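Local atomic coordinates of trehalose-6-phosphate phosphatase (Candida albicans, PDB entry 5DXF), a protein that has, in this N-terminal fragment, the two-domain GT-B fold of glycosyltransferase family 20, built from two Rossmann-like halves. Residues H136-L141 with N184-N189; F353-D358 with G480-I485; Y360-E365 with A488-T493. All blocks are in the same frame, centred on the assembly; numbering follows the deposited sequence.

Contact 1. Residues H136-L141 with N184-N189; sequences HPVWLL and NEAYLN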
ATOM      1  N   HIS A 136      13.208   4.858 -17.216  1.00103.78           N
ATOM      2  CA  HIS A 136      14.349   5.635 -16.783  1.00104.37           C
ATOM      3  C   HIS A 136      14.787   5.340 -15.353  1.00101.33           C
ATOM      4  O   HIS A 136      14.150   5.741 -14.388  1.00 94.90           O
ATOM      5  CB  HIS A 136      14.044   7.116 -16.980  1.00110.55           C
ATOM      6  CG  HIS A 136      13.439   7.436 -18.315  1.00107.22           C
ATOM      7  ND1 HIS A 136      13.610   8.654 -18.930  1.00108.18           N
ATOM      8  CD2 HIS A 136      12.667   6.701 -19.148  1.00101.99           C
ATOM      9  CE1 HIS A 136      12.967   8.657 -20.084  1.00103.06           C
ATOM     10  NE2 HIS A 136      12.391   7.481 -20.241  1.00103.89           N
ATOM     11  N   PRO A 137      15.981   4.612 -15.259  1.00104.87           N
ATOM     12  CA  PRO A 137      16.335   4.216 -13.892  1.00100.89           C
ATOM     13  C   PRO A 137      17.425   5.070 -13.246  1.00103.52           C
ATOM     14  O   PRO A 137      17.935   5.979 -13.890  1.00 94.98           O
ATOM     15  CB  PRO A 137      16.824   2.772 -14.065  1.00 98.89           C
ATOM     16  CG  PRO A 137      17.265   2.644 -15.490  1.00 98.62           C
ATOM     17  CD  PRO A 137      17.062   3.968 -16.151  1.00101.09           C
ATOM     18  N   VAL A 138      17.723   4.805 -11.980  1.00106.71           N
ATOM     19  CA  VAL A 138      18.781   5.509 -11.267  1.00100.64           C
ATOM     20  C   VAL A 138      19.664   4.494 -10.580  1.00104.67           C
ATOM     21  O   VAL A 138      19.178   3.463 -10.122  1.00103.18           O
ATOM     22  CB  VAL A 138      18.239   6.451 -10.191  1.00 96.60           C
ATOM     23  CG1 VAL A 138      19.203   7.604  -9.996  1.00101.95           C
ATOM     24  CG2 VAL A 138      16.858   6.960 -10.553  1.00100.44           C
ATOM     25  N   TRP A 139      20.959   4.779 -10.515  1.00100.78           N
ATOM     26  CA  TRP A 139      21.906   3.835  -9.937  1.00 98.86           C
ATOM     27  C   TRP A 139      22.714   4.423  -8.810  1.00 99.89           C
ATOM     28  O   TRP A 139      23.292   5.490  -8.950  1.00103.98           O
ATOM     29  CB  TRP A 139      22.860   3.317 -11.004  1.00 97.55           C
ATOM     30  CG  TRP A 139      22.222   3.168 -12.314  1.00102.85           C
ATOM     31  CD1 TRP A 139      21.844   4.166 -13.148  1.00102.26           C
ATOM     32  CD2 TRP A 139      21.847   1.947 -12.944  1.00103.35           C
ATOM     33  NE1 TRP A 139      21.265   3.644 -14.271  1.00103.07           N
ATOM     34  CE2 TRP A 139      21.255   2.279 -14.168  1.00103.16           C
ATOM     35  CE3 TRP A 139      21.960   0.604 -12.594  1.00102.75           C
ATOM     36  CZ2 TRP A 139      20.779   1.322 -15.046  1.00 99.69           C
ATOM     37  CZ3 TRP A 139      21.484  -0.346 -13.468  1.00100.44           C
ATOM     38  CH2 TRP A 139      20.903   0.016 -14.678  1.00 98.65           C
ATOM     39  N   LEU A 140      22.762   3.701  -7.700  1.00101.36           N
ATOM     40  CA  LEU A 140      23.630   4.030  -6.587  1.00 98.98           C
ATOM     41  C   LEU A 140      24.537   2.843  -6.389  1.00 99.21           C
ATOM     42  O   LEU A 140      24.091   1.709  -6.344  1.00106.85           O
ATOM     43  CB  LEU A 140      22.823   4.305  -5.329  1.00 95.63           C
ATOM     44  CG  LEU A 140      21.901   5.522  -5.317  1.00 93.86           C
ATOM     45  CD1 LEU A 140      21.667   6.095  -6.700  1.00 92.53           C
ATOM     46  CD2 LEU A 140      20.577   5.170  -4.674  1.00 95.23           C
ATOM     47  N   LEU A 141      25.834   3.093  -6.471  1.00106.01           N
ATOM     48  CA  LEU A 141      26.830   2.025  -6.425  1.00107.80           C
ATOM     49  C   LEU A 141      27.004   1.267  -5.122  1.00105.04           C
ATOM     50  O   LEU A 141      27.161   0.057  -5.117  1.00112.07           O
ATOM     51  CB  LEU A 141      28.192   2.552  -6.873  1.00 20.00           C
ATOM     52  CG  LEU A 141      28.318   4.053  -7.085  1.00 20.00           C
ATOM     53  CD1 LEU A 141      29.763   4.402  -7.394  1.00 20.00           C
ATOM     54  CD2 LEU A 141      27.411   4.481  -8.219  1.00 20.00           C
ATOM     55  N   ASN A 184      17.454  11.615  -3.610  1.00 90.31           N
ATOM     56  CA  ASN A 184      16.644  12.658  -4.245  1.00 95.96           C
ATOM     57  C   ASN A 184      17.390  13.428  -5.344  1.00101.78           C
ATOM     58  O   ASN A 184      16.818  13.756  -6.390  1.00107.40           O
ATOM     59  CB  ASN A 184      16.137  13.646  -3.193  1.00 88.59           C
ATOM     60  CG  ASN A 184      15.064  13.050  -2.298  1.00 81.12           C
ATOM     61  OD1 ASN A 184      13.871  13.298  -2.485  1.00 74.77           O
ATOM     62  ND2 ASN A 184      15.485  12.266  -1.313  1.00 85.08           N
ATOM     63  N   GLU A 185      18.665  13.719  -5.097  1.00 91.76           N
ATOM     64  CA  GLU A 185      19.505  14.446  -6.050  1.00 88.23           C
ATOM     65  C   GLU A 185      19.668  13.688  -7.357  1.00 94.25           C
ATOM     66  O   GLU A 185      19.637  14.277  -8.440  1.00 92.28           O
ATOM     67  CB  GLU A 185      20.883  14.725  -5.444  1.00105.97           C
ATOM     68  CG  GLU A 185      20.992  16.067  -4.745  1.00109.03           C
ATOM     69  CD  GLU A 185      22.352  16.274  -4.117  1.00 99.10           C
ATOM     70  OE1 GLU A 185      23.198  15.361  -4.232  1.00101.49           O
ATOM     71  OE2 GLU A 185      22.576  17.342  -3.509  1.00 80.75           O
ATOM     72  N   ALA A 186      19.853  12.379  -7.241  1.00 94.27           N
ATOM     73  CA  ALA A 186      19.977  11.525  -8.409  1.00 93.85           C
ATOM     74  C   ALA A 186      18.653  11.478  -9.158  1.00 99.60           C
ATOM     75  O   ALA A 186      18.641  11.540 -10.396  1.00 95.27           O
ATOM     76  CB  ALA A 186      20.427  10.134  -8.008  1.00 88.98           C
ATOM     77  N   TYR A 187      17.541  11.396  -8.421  1.00101.82           N
ATOM     78  CA  TYR A 187      16.235  11.422  -9.087  1.00104.45           C
ATOM     79  C   TYR A 187      16.080  12.709  -9.912  1.00107.90           C
ATOM     80  O   TYR A 187      15.849  12.635 -11.126  1.00113.24           O
ATOM     81  CB  TYR A 187      15.088  11.256  -8.079  1.00 98.10           C
ATOM     82  CG  TYR A 187      14.694   9.802  -7.895  1.00 93.92           C
ATOM     83  CD1 TYR A 187      13.368   9.396  -7.957  1.00 89.79           C
ATOM     84  CD2 TYR A 187      15.664   8.828  -7.701  1.00 95.04           C
ATOM     85  CE1 TYR A 187      13.025   8.065  -7.803  1.00 85.88           C
ATOM     86  CE2 TYR A 187      15.330   7.500  -7.549  1.00 94.09           C
ATOM     87  CZ  TYR A 187      14.012   7.120  -7.600  1.00 85.09           C
ATOM     88  OH  TYR A 187      13.694   5.789  -7.443  1.00 78.93           O
ATOM     89  N   LEU A 188      16.253  13.869  -9.275  1.00103.56           N
ATOM     90  CA  LEU A 188      16.224  15.160  -9.986  1.00102.86           C
ATOM     91  C   LEU A 188      17.133  15.175 -11.215  1.00102.93           C
ATOM     92  O   LEU A 188      16.712  15.577 -12.303  1.00105.42           O
ATOM     93  CB  LEU A 188      16.629  16.313  -9.058  1.00101.04           C
ATOM     94  CG  LEU A 188      16.985  17.647  -9.742  1.00 97.39           C
ATOM     95  CD1 LEU A 188      15.828  18.199 -10.576  1.00 89.33           C
ATOM     96  CD2 LEU A 188      17.455  18.692  -8.736  1.00 91.72           C
ATOM     97  N   ASN A 189      18.382  14.759 -11.012  1.00 96.86           N
ATOM     98  CA  ASN A 189      19.386  14.633 -12.067  1.00103.38           C
ATOM     99  C   ASN A 189      18.866  13.909 -13.304  1.00104.43           C
ATOM    100  O   ASN A 189      18.905  14.446 -14.415  1.00102.15           O
ATOM    101  CB  ASN A 189      20.619  13.906 -11.515  1.00114.77           C
ATOM    102  CG  ASN A 189      21.625  13.535 -12.596  1.00105.61           C
ATOM    103  OD1 ASN A 189      21.484  12.513 -13.271  1.00 91.08           O
ATOM    104  ND2 ASN A 189      22.658  14.359 -12.752  1.00 93.30           N
TER

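Contact 2. Residues F353-D358 with G480-I485; sequences FEIFLD and GVAKTI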
ATOM      1  N   PHE A 353      -8.351 -13.734  17.416  1.00 53.58           N
ATOM      2  CA  PHE A 353      -8.670 -15.092  16.987  1.00 53.21           C
ATOM      3  C   PHE A 353      -8.597 -16.065  18.152  1.00 52.31           C
ATOM      4  O   PHE A 353      -9.449 -16.946  18.295  1.00 53.33           O
ATOM      5  CB  PHE A 353      -7.727 -15.544  15.871  1.00 51.90           C
ATOM      6  CG  PHE A 353      -7.985 -16.945  15.390  1.00 48.23           C
ATOM      7  CD1 PHE A 353      -9.269 -17.355  15.064  1.00 55.30           C
ATOM      8  CD2 PHE A 353      -6.942 -17.846  15.248  1.00 49.37           C
ATOM      9  CE1 PHE A 353      -9.508 -18.643  14.615  1.00 47.33           C
ATOM     10  CE2 PHE A 353      -7.176 -19.133  14.799  1.00 41.71           C
ATOM     11  CZ  PHE A 353      -8.460 -19.532  14.482  1.00 48.98           C
ATOM     12  N   GLU A 354      -7.572 -15.904  18.982  1.00 43.37           N
ATOM     13  CA  GLU A 354      -7.435 -16.727  20.173  1.00 48.71           C
ATOM     14  C   GLU A 354      -8.623 -16.535  21.105  1.00 54.27           C
ATOM     15  O   GLU A 354      -9.226 -17.513  21.548  1.00 62.85           O
ATOM     16  CB  GLU A 354      -6.139 -16.404  20.908  1.00 55.71           C
ATOM     17  CG  GLU A 354      -5.988 -17.171  22.207  1.00 62.01           C
ATOM     18  CD  GLU A 354      -4.679 -16.885  22.898  1.00 62.48           C
ATOM     19  OE1 GLU A 354      -4.028 -15.878  22.546  1.00 59.87           O
ATOM     20  OE2 GLU A 354      -4.293 -17.665  23.795  1.00 63.21           O
ATOM     21  N   ILE A 355      -8.950 -15.279  21.404  1.00 54.32           N
ATOM     22  CA  ILE A 355     -10.117 -14.978  22.230  1.00 59.34           C
ATOM     23  C   ILE A 355     -11.364 -15.628  21.631  1.00 56.57           C
ATOM     24  O   ILE A 355     -12.181 -16.204  22.351  1.00 54.21           O
ATOM     25  CB  ILE A 355     -10.353 -13.458  22.376  1.00 59.22           C
ATOM     26  CG1 ILE A 355      -9.166 -12.785  23.068  1.00 61.49           C
ATOM     27  CG2 ILE A 355     -11.621 -13.191  23.172  1.00 54.03           C
ATOM     28  CD1 ILE A 355      -9.146 -12.980  24.574  1.00 67.62           C
ATOM     29  N   PHE A 356     -11.488 -15.548  20.309  1.00 57.41           N
ATOM     30  CA  PHE A 356     -12.616 -16.142  19.593  1.00 58.44           C
ATOM     31  C   PHE A 356     -12.708 -17.642  19.816  1.00 60.53           C
ATOM     32  O   PHE A 356     -13.796 -18.178  20.021  1.00 60.74           O
ATOM     33  CB  PHE A 356     -12.512 -15.842  18.097  1.00 55.89           C
ATOM     34  CG  PHE A 356     -13.405 -16.697  17.238  1.00 59.97           C
ATOM     35  CD1 PHE A 356     -14.767 -16.452  17.165  1.00 63.47           C
ATOM     36  CD2 PHE A 356     -12.876 -17.736  16.487  1.00 58.98           C
ATOM     37  CE1 PHE A 356     -15.587 -17.237  16.368  1.00 60.97           C
ATOM     38  CE2 PHE A 356     -13.690 -18.522  15.689  1.00 61.12           C
ATOM     39  CZ  PHE A 356     -15.046 -18.270  15.629  1.00 59.16           C
ATOM     40  N   LEU A 357     -11.564 -18.317  19.769  1.00 55.61           N
ATOM     41  CA  LEU A 357     -11.525 -19.750  20.024  1.00 57.56           C
ATOM     42  C   LEU A 357     -11.849 -20.060  21.482  1.00 68.03           C
ATOM     43  O   LEU A 357     -12.449 -21.091  21.789  1.00 59.40           O
ATOM     44  CB  LEU A 357     -10.158 -20.323  19.649  1.00 57.03           C
ATOM     45  CG  LEU A 357      -9.854 -20.340  18.149  1.00 53.18           C
ATOM     46  CD1 LEU A 357      -8.500 -20.974  17.880  1.00 53.90           C
ATOM     47  CD2 LEU A 357     -10.949 -21.072  17.391  1.00 54.40           C
ATOM     48  N   ASP A 358     -11.447 -19.141  22.350  1.00 64.49           N
ATOM     49  CA  ASP A 358     -11.704 -19.225  23.772  1.00 63.76           C
ATOM     50  C   ASP A 358     -13.169 -19.162  24.130  1.00 65.70           C
ATOM     51  O   ASP A 358     -13.642 -19.911  24.966  1.00 71.80           O
ATOM     52  CB  ASP A 358     -10.994 -18.074  24.464  1.00 20.00           C
ATOM     53  CG  ASP A 358      -9.725 -18.498  25.129  1.00 20.00           C
ATOM     54  OD1 ASP A 358      -9.800 -19.061  26.229  1.00 20.00           O
ATOM     55  OD2 ASP A 358      -8.648 -18.265  24.563  1.00 20.00           O
ATOM     56  N   GLY A 480     -13.874  -7.845  21.322  1.00 58.30           N
ATOM     57  CA  GLY A 480     -14.759  -7.349  20.292  1.00 55.84           C
ATOM     58  C   GLY A 480     -14.547  -7.987  18.941  1.00 55.12           C
ATOM     59  O   GLY A 480     -15.492  -8.299  18.245  1.00 56.16           O
ATOM     60  N   VAL A 481     -13.288  -8.175  18.579  1.00 60.09           N
ATOM     61  CA  VAL A 481     -12.900  -8.869  17.355  1.00 57.81           C
ATOM     62  C   VAL A 481     -13.486 -10.279  17.339  1.00 54.01           C
ATOM     63  O   VAL A 481     -14.014 -10.734  16.324  1.00 55.57           O
ATOM     64  CB  VAL A 481     -11.366  -8.942  17.206  1.00 54.90           C
ATOM     65  CG1 VAL A 481     -10.975  -9.928  16.116  1.00 49.12           C
ATOM     66  CG2 VAL A 481     -10.792  -7.562  16.913  1.00 55.12           C
ATOM     67  N   ALA A 482     -13.395 -10.956  18.479  1.00 49.77           N
ATOM     68  CA  ALA A 482     -13.958 -12.292  18.644  1.00 56.00           C
ATOM     69  C   ALA A 482     -15.464 -12.305  18.388  1.00 60.75           C
ATOM     70  O   ALA A 482     -15.959 -13.062  17.537  1.00 60.88           O
ATOM     71  CB  ALA A 482     -13.658 -12.811  20.036  1.00 58.86           C
ATOM     72  N   LYS A 483     -16.180 -11.465  19.134  1.00 63.00           N
ATOM     73  CA  LYS A 483     -17.626 -11.321  18.974  1.00 71.59           C
ATOM     74  C   LYS A 483     -18.007 -11.050  17.518  1.00 63.62           C
ATOM     75  O   LYS A 483     -18.957 -11.637  16.991  1.00 61.28           O
ATOM     76  CB  LYS A 483     -18.149 -10.194  19.868  1.00 68.18           C
ATOM     77  CG  LYS A 483     -18.204 -10.526  21.354  1.00 77.86           C
ATOM     78  CD  LYS A 483     -18.324  -9.256  22.186  1.00 69.92           C
ATOM     79  CE  LYS A 483     -19.143  -9.483  23.445  1.00 79.72           C
ATOM     80  NZ  LYS A 483     -18.573 -10.558  24.302  1.00 81.81           N
ATOM     81  N   THR A 484     -17.249 -10.169  16.874  1.00 58.09           N
ATOM     82  CA  THR A 484     -17.499  -9.787  15.489  1.00 58.64           C
ATOM     83  C   THR A 484     -17.298 -10.959  14.538  1.00 63.93           C
ATOM     84  O   THR A 484     -18.076 -11.145  13.608  1.00 68.48           O
ATOM     85  CB  THR A 484     -16.589  -8.628  15.050  1.00 51.13           C
ATOM     86  OG1 THR A 484     -16.681  -7.555  15.995  1.00 58.45           O
ATOM     87  CG2 THR A 484     -16.998  -8.124  13.678  1.00 52.63           C
ATOM     88  N   ILE A 485     -16.248 -11.738  14.770  1.00 59.90           N
ATOM     89  CA  ILE A 485     -15.972 -12.917  13.954  1.00 58.37           C
ATOM     90  C   ILE A 485     -17.119 -13.920  14.069  1.00 60.09           C
ATOM     91  O   ILE A 485     -17.604 -14.444  13.058  1.00 59.28           O
ATOM     92  CB  ILE A 485     -14.639 -13.581  14.361  1.00 60.05           C
ATOM     93  CG1 ILE A 485     -13.455 -12.724  13.904  1.00 51.30           C
ATOM     94  CG2 ILE A 485     -14.528 -14.974  13.772  1.00 58.05           C
ATOM     95  CD1 ILE A 485     -12.140 -13.119  14.540  1.00 44.10           C
TER

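Contact 3. Residues Y360-E365 with A488-T493; sequences YPEWRE and ALMLST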
ATOM      1  N   TYR A 360     -15.950 -19.451  22.001  1.00 67.70           N
ATOM      2  CA  TYR A 360     -16.896 -20.293  21.274  1.00 70.35           C
ATOM      3  C   TYR A 360     -16.360 -21.699  21.023  1.00 71.38           C
ATOM      4  O   TYR A 360     -15.595 -21.918  20.083  1.00 70.83           O
ATOM      5  CB  TYR A 360     -17.270 -19.630  19.946  1.00 65.17           C
ATOM      6  CG  TYR A 360     -17.762 -18.210  20.104  1.00 70.74           C
ATOM      7  CD1 TYR A 360     -19.083 -17.947  20.438  1.00 66.24           C
ATOM      8  CD2 TYR A 360     -16.902 -17.133  19.927  1.00 69.85           C
ATOM      9  CE1 TYR A 360     -19.537 -16.650  20.588  1.00 70.89           C
ATOM     10  CE2 TYR A 360     -17.346 -15.833  20.075  1.00 69.02           C
ATOM     11  CZ  TYR A 360     -18.664 -15.597  20.404  1.00 71.76           C
ATOM     12  OH  TYR A 360     -19.110 -14.305  20.551  1.00 68.09           O
ATOM     13  N   PRO A 361     -16.771 -22.658  21.867  1.00 70.11           N
ATOM     14  CA  PRO A 361     -16.431 -24.076  21.710  1.00 68.75           C
ATOM     15  C   PRO A 361     -17.019 -24.663  20.431  1.00 69.18           C
ATOM     16  O   PRO A 361     -16.525 -25.668  19.922  1.00 69.27           O
ATOM     17  CB  PRO A 361     -17.061 -24.733  22.945  1.00 69.68           C
ATOM     18  CG  PRO A 361     -17.262 -23.622  23.917  1.00 69.91           C
ATOM     19  CD  PRO A 361     -17.556 -22.414  23.088  1.00 69.98           C
ATOM     20  N   GLU A 362     -18.075 -24.031  19.932  1.00 73.57           N
ATOM     21  CA  GLU A 362     -18.753 -24.462  18.716  1.00 77.45           C
ATOM     22  C   GLU A 362     -17.856 -24.367  17.486  1.00 77.93           C
ATOM     23  O   GLU A 362     -17.985 -25.157  16.549  1.00 73.22           O
ATOM     24  CB  GLU A 362     -20.012 -23.620  18.502  1.00 74.22           C
ATOM     25  CG  GLU A 362     -19.790 -22.144  18.790  1.00 75.46           C
ATOM     26  CD  GLU A 362     -21.000 -21.291  18.477  1.00 82.16           C
ATOM     27  OE1 GLU A 362     -21.798 -21.685  17.601  1.00 85.27           O
ATOM     28  OE2 GLU A 362     -21.153 -20.224  19.109  1.00 82.46           O
ATOM     29  N   TRP A 363     -16.948 -23.398  17.494  1.00 77.18           N
ATOM     30  CA  TRP A 363     -16.107 -23.131  16.334  1.00 75.34           C
ATOM     31  C   TRP A 363     -14.725 -23.770  16.443  1.00 68.78           C
ATOM     32  O   TRP A 363     -13.937 -23.717  15.500  1.00 60.81           O
ATOM     33  CB  TRP A 363     -15.972 -21.624  16.121  1.00 67.33           C
ATOM     34  CG  TRP A 363     -17.243 -20.981  15.661  1.00 73.84           C
ATOM     35  CD1 TRP A 363     -18.092 -20.219  16.408  1.00 75.39           C
ATOM     36  CD2 TRP A 363     -17.815 -21.055  14.350  1.00 80.62           C
ATOM     37  NE1 TRP A 363     -19.155 -19.807  15.640  1.00 77.85           N
ATOM     38  CE2 TRP A 363     -19.009 -20.308  14.374  1.00 78.31           C
ATOM     39  CE3 TRP A 363     -17.436 -21.679  13.159  1.00 75.06           C
ATOM     40  CZ2 TRP A 363     -19.822 -20.166  13.253  1.00 78.10           C
ATOM     41  CZ3 TRP A 363     -18.243 -21.537  12.048  1.00 72.44           C
ATOM     42  CH2 TRP A 363     -19.423 -20.787  12.101  1.00 77.59           C
ATOM     43  N   ARG A 364     -14.433 -24.371  17.590  1.00 73.69           N
ATOM     44  CA  ARG A 364     -13.221 -25.165  17.729  1.00 71.74           C
ATOM     45  C   ARG A 364     -13.319 -26.359  16.780  1.00 77.17           C
ATOM     46  O   ARG A 364     -14.422 -26.813  16.470  1.00 92.23           O
ATOM     47  CB  ARG A 364     -13.025 -25.616  19.178  1.00 70.64           C
ATOM     48  CG  ARG A 364     -12.896 -24.456  20.155  1.00 68.06           C
ATOM     49  CD  ARG A 364     -12.920 -24.909  21.606  1.00 68.48           C
ATOM     50  NE  ARG A 364     -13.075 -23.771  22.509  1.00 65.60           N
ATOM     51  CZ  ARG A 364     -13.237 -23.871  23.825  1.00 70.14           C
ATOM     52  NH1 ARG A 364     -13.267 -25.062  24.406  1.00 73.39           N
ATOM     53  NH2 ARG A 364     -13.372 -22.775  24.561  1.00 70.38           N
ATOM     54  N   GLU A 365     -12.164 -26.827  16.306  1.00 77.26           N
ATOM     55  CA  GLU A 365     -12.045 -27.912  15.322  1.00 65.76           C
ATOM     56  C   GLU A 365     -12.515 -27.535  13.913  1.00 63.93           C
ATOM     57  O   GLU A 365     -12.206 -28.237  12.952  1.00 65.82           O
ATOM     58  CB  GLU A 365     -12.811 -29.160  15.776  1.00 65.34           C
ATOM     59  CG  GLU A 365     -12.288 -29.816  17.037  1.00 78.24           C
ATOM     60  CD  GLU A 365     -13.104 -31.033  17.428  1.00 87.22           C
ATOM     61  OE1 GLU A 365     -14.324 -30.884  17.651  1.00 92.96           O
ATOM     62  OE2 GLU A 365     -12.529 -32.139  17.500  1.00 90.33           O
ATOM     63  N   ALA A 488     -20.095 -12.538  12.119  1.00 64.17           N
ATOM     64  CA  ALA A 488     -19.906 -12.574  10.675  1.00 65.17           C
ATOM     65  C   ALA A 488     -20.025 -13.992  10.137  1.00 65.05           C
ATOM     66  O   ALA A 488     -20.543 -14.204   9.041  1.00 69.08           O
ATOM     67  CB  ALA A 488     -18.559 -11.981  10.303  1.00 59.03           C
ATOM     68  N   LEU A 489     -19.546 -14.961  10.910  1.00 63.31           N
ATOM     69  CA  LEU A 489     -19.661 -16.357  10.507  1.00 64.45           C
ATOM     70  C   LEU A 489     -21.113 -16.831  10.531  1.00 73.51           C
ATOM     71  O   LEU A 489     -21.487 -17.746   9.798  1.00 67.43           O
ATOM     72  CB  LEU A 489     -18.806 -17.252  11.405  1.00 72.28           C
ATOM     73  CG  LEU A 489     -17.291 -17.138  11.236  1.00 66.69           C
ATOM     74  CD1 LEU A 489     -16.588 -18.210  12.050  1.00 63.61           C
ATOM     75  CD2 LEU A 489     -16.907 -17.232   9.768  1.00 59.38           C
ATOM     76  N   MET A 490     -21.930 -16.201  11.371  1.00 68.78           N
ATOM     77  CA  MET A 490     -23.316 -16.621  11.546  1.00 65.00           C
ATOM     78  C   MET A 490     -24.311 -15.762  10.772  1.00 73.51           C
ATOM     79  O   MET A 490     -25.520 -15.863  10.987  1.00 78.91           O
ATOM     80  CB  MET A 490     -23.687 -16.615  13.030  1.00 68.02           C
ATOM     81  CG  MET A 490     -23.108 -17.774  13.822  1.00 72.86           C
ATOM     82  SD  MET A 490     -23.451 -19.368  13.050  1.00 80.44           S
ATOM     83  CE  MET A 490     -23.143 -20.480  14.419  1.00 87.58           C
ATOM     84  N   LEU A 491     -23.804 -14.917   9.879  1.00 67.20           N
ATOM     85  CA  LEU A 491     -24.662 -14.068   9.060  1.00 58.73           C
ATOM     86  C   LEU A 491     -25.612 -14.896   8.203  1.00 72.24           C
ATOM     87  O   LEU A 491     -25.235 -15.946   7.686  1.00 71.04           O
ATOM     88  CB  LEU A 491     -23.824 -13.155   8.161  1.00 60.61           C
ATOM     89  CG  LEU A 491     -23.154 -11.949   8.816  1.00 70.29           C
ATOM     90  CD1 LEU A 491     -22.393 -11.147   7.775  1.00 61.29           C
ATOM     91  CD2 LEU A 491     -24.190 -11.083   9.515  1.00 61.55           C
ATOM     92  N   SER A 492     -26.847 -14.424   8.060  1.00 75.91           N
ATOM     93  CA  SER A 492     -27.802 -15.077   7.175  1.00 69.82           C
ATOM     94  C   SER A 492     -27.342 -14.883   5.736  1.00 67.02           C
ATOM     95  O   SER A 492     -26.544 -13.987   5.454  1.00 67.99           O
ATOM     96  CB  SER A 492     -29.213 -14.522   7.377  1.00 73.25           C
ATOM     97  OG  SER A 492     -29.334 -13.215   6.843  1.00 78.81           O
ATOM     98  N   THR A 493     -27.837 -15.721   4.832  1.00 63.74           N
ATOM     99  CA  THR A 493     -27.407 -15.684   3.437  1.00 66.29           C
ATOM    100  C   THR A 493     -27.659 -14.314   2.802  1.00 67.68           C
ATOM    101  O   THR A 493     -26.748 -13.716   2.223  1.00 65.67           O
ATOM    102  CB  THR A 493     -28.109 -16.781   2.612  1.00 62.77           C
ATOM    103  OG1 THR A 493     -28.056 -18.022   3.328  1.00 62.72           O
ATOM    104  CG2 THR A 493     -27.432 -16.955   1.258  1.00 56.42           C
TER

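Contact 1. Residues H136-L141 with N184-N189
Val138 meets Ala186 and Tyr187 where an edge strand of a Rossmann-like domain is covered by a helix, a simple case of beta-strand-on-helix packing. Strand 136-138 forms one margin of the mainly parallel sheet of the N-terminal half of the GT-B fold, and helix 173-194 lies across its face before the chain returns to strand 200-204 deeper in the sheet. The two methyls of the valine divide the work. CG1, anti to the backbone N (chi1 -151°), rests on the helix surface at Ala186, with CG1 and CB 3.4 Å apart. CG2 turns to the tyrosine ring and comes obliquely to within 3.4 Å of Tyr187 CE2. Beyond the end of the strand Leu140 makes a looser contact, its CD1 lying 4.4 Å from Ala186 CB. No hydrogen bond joins the segments, so the fit depends on apolar surfaces, with 149 Å² buried in total. A second shell surrounds these residues. Trp88 of the neighbouring strand 84-88 touches Val138, Leu140 and Tyr187 alike, and the ring of Phe183, one turn earlier in the helix, stacks with that of Tyr187. The tyrosine's polar end is also held: its OH is hydrogen-bonded to the backbone O of Met37, at the end of strand 34-37.

Contact 2. Residues F353-D358 with G480-I485
Ile355 is the first residue of 353-358 to touch helix 480-485. Its CB points toward the partner, and CG2, anti to the backbone N, lies 3.8 Å from Ala482 CB, whereas the rest of the chain leads away from the interface. Phe356, next in sequence, carries most of the contact. Its backbone passes close to Ala482, whose small methyl sits 3.5 Å from Phe356 N and 3.8 Å from Phe356 CB. An alanine at the point of nearest approach lets the helices come close: the axes of the two short segments pass 7.7 Å apart and cross at -63°. The phenylalanine ring swings out with CG anti to the backbone N (chi1 165°) and offers a face to Ile485. CG2 of that isoleucine stands almost over the ring centre, 3.7 Å from the centroid and 14° off the normal, a clear CH-pi contact. In the ring plane, the backbone O of Phe353 lies at the edge.

Topologically, helix 346-359 is the connection of a beta-alpha-beta crossover between parallel strands 332-339 and 367-374 in the C-terminal Rossmann-like half, and Phe356 also reaches Val367 of the second strand. Helix 478-489 follows strand 471-473, against which Val481 and Thr484 pack. Within this helix, Thr484 OG1 donates to Gly480 O at 2.7 Å, approaching from above the carbonyl plane, while the backbone N of the same threonine reaches that oxygen from the opposite face. Leu357 turns its side chain from the interface to helix 381-398, touching Ile394 and Tyr398. The helix then nears its C-terminal end, where Arg364 NE and NH2 bond to the backbone O atoms of Leu357 and Asp358.

Contact 3. Residues Y360-E365 with A488-T493
Trp363 and Leu489 lie alongside one another and run in opposite directions, the leucine spread against one face of the indole. Leu489 CD1 stands nearly straight over the six-membered ring, 3.6 Å from its centroid and 6° off the normal, a CH-pi contact. Nearer the backbone, Leu489 CB meets the rim at CZ2, also 3.6 Å away. Met490 takes the edge instead: its SD lies 5.1 Å from the same centroid and 77° off the normal, a Met-aromatic contact made in the flank of the ring. A bend at chi2 (-51°) folds the methionine back along the indole and brings its CE 3.5 Å from Trp363 CZ2. That methyl also touches Glu362, with CE 3.7 Å from the carboxylate OE1. The turn after helix 346-359 is thereby docked on the C-terminal end of helix 478-489, in the C-terminal Rossmann-like half of the GT-B fold. Indole NE1 is hydrogen-bonded to Asn486 OD1, one turn back on that helix. With no hydrogen bond between the two segments themselves, attraction here is largely dispersive, and the asparagine bond outside them would limit rotation of the indole against Leu489.

Contacts 2 and 3 are neighbours in the C-terminal half, with centres about 10 Å apart, and share helix 478-489; contact 1 lies on the opposite side of the chain's centre, its centre about 48 Å from that of contact 2. Contact 2 is the buried one, helix against helix. Contacts 1 and 3 are partly buried, the first at a sheet margin and the last between a turn and a helix end, where glutamate and methionine stand exposed. All three lack hydrogen bonds between their segments, yet they use aromatics differently: obliquely in contact 1, by a face in contact 2, by face and edge in contact 3. Phe356 and Trp363 join the latter two, ring planes at about 40°.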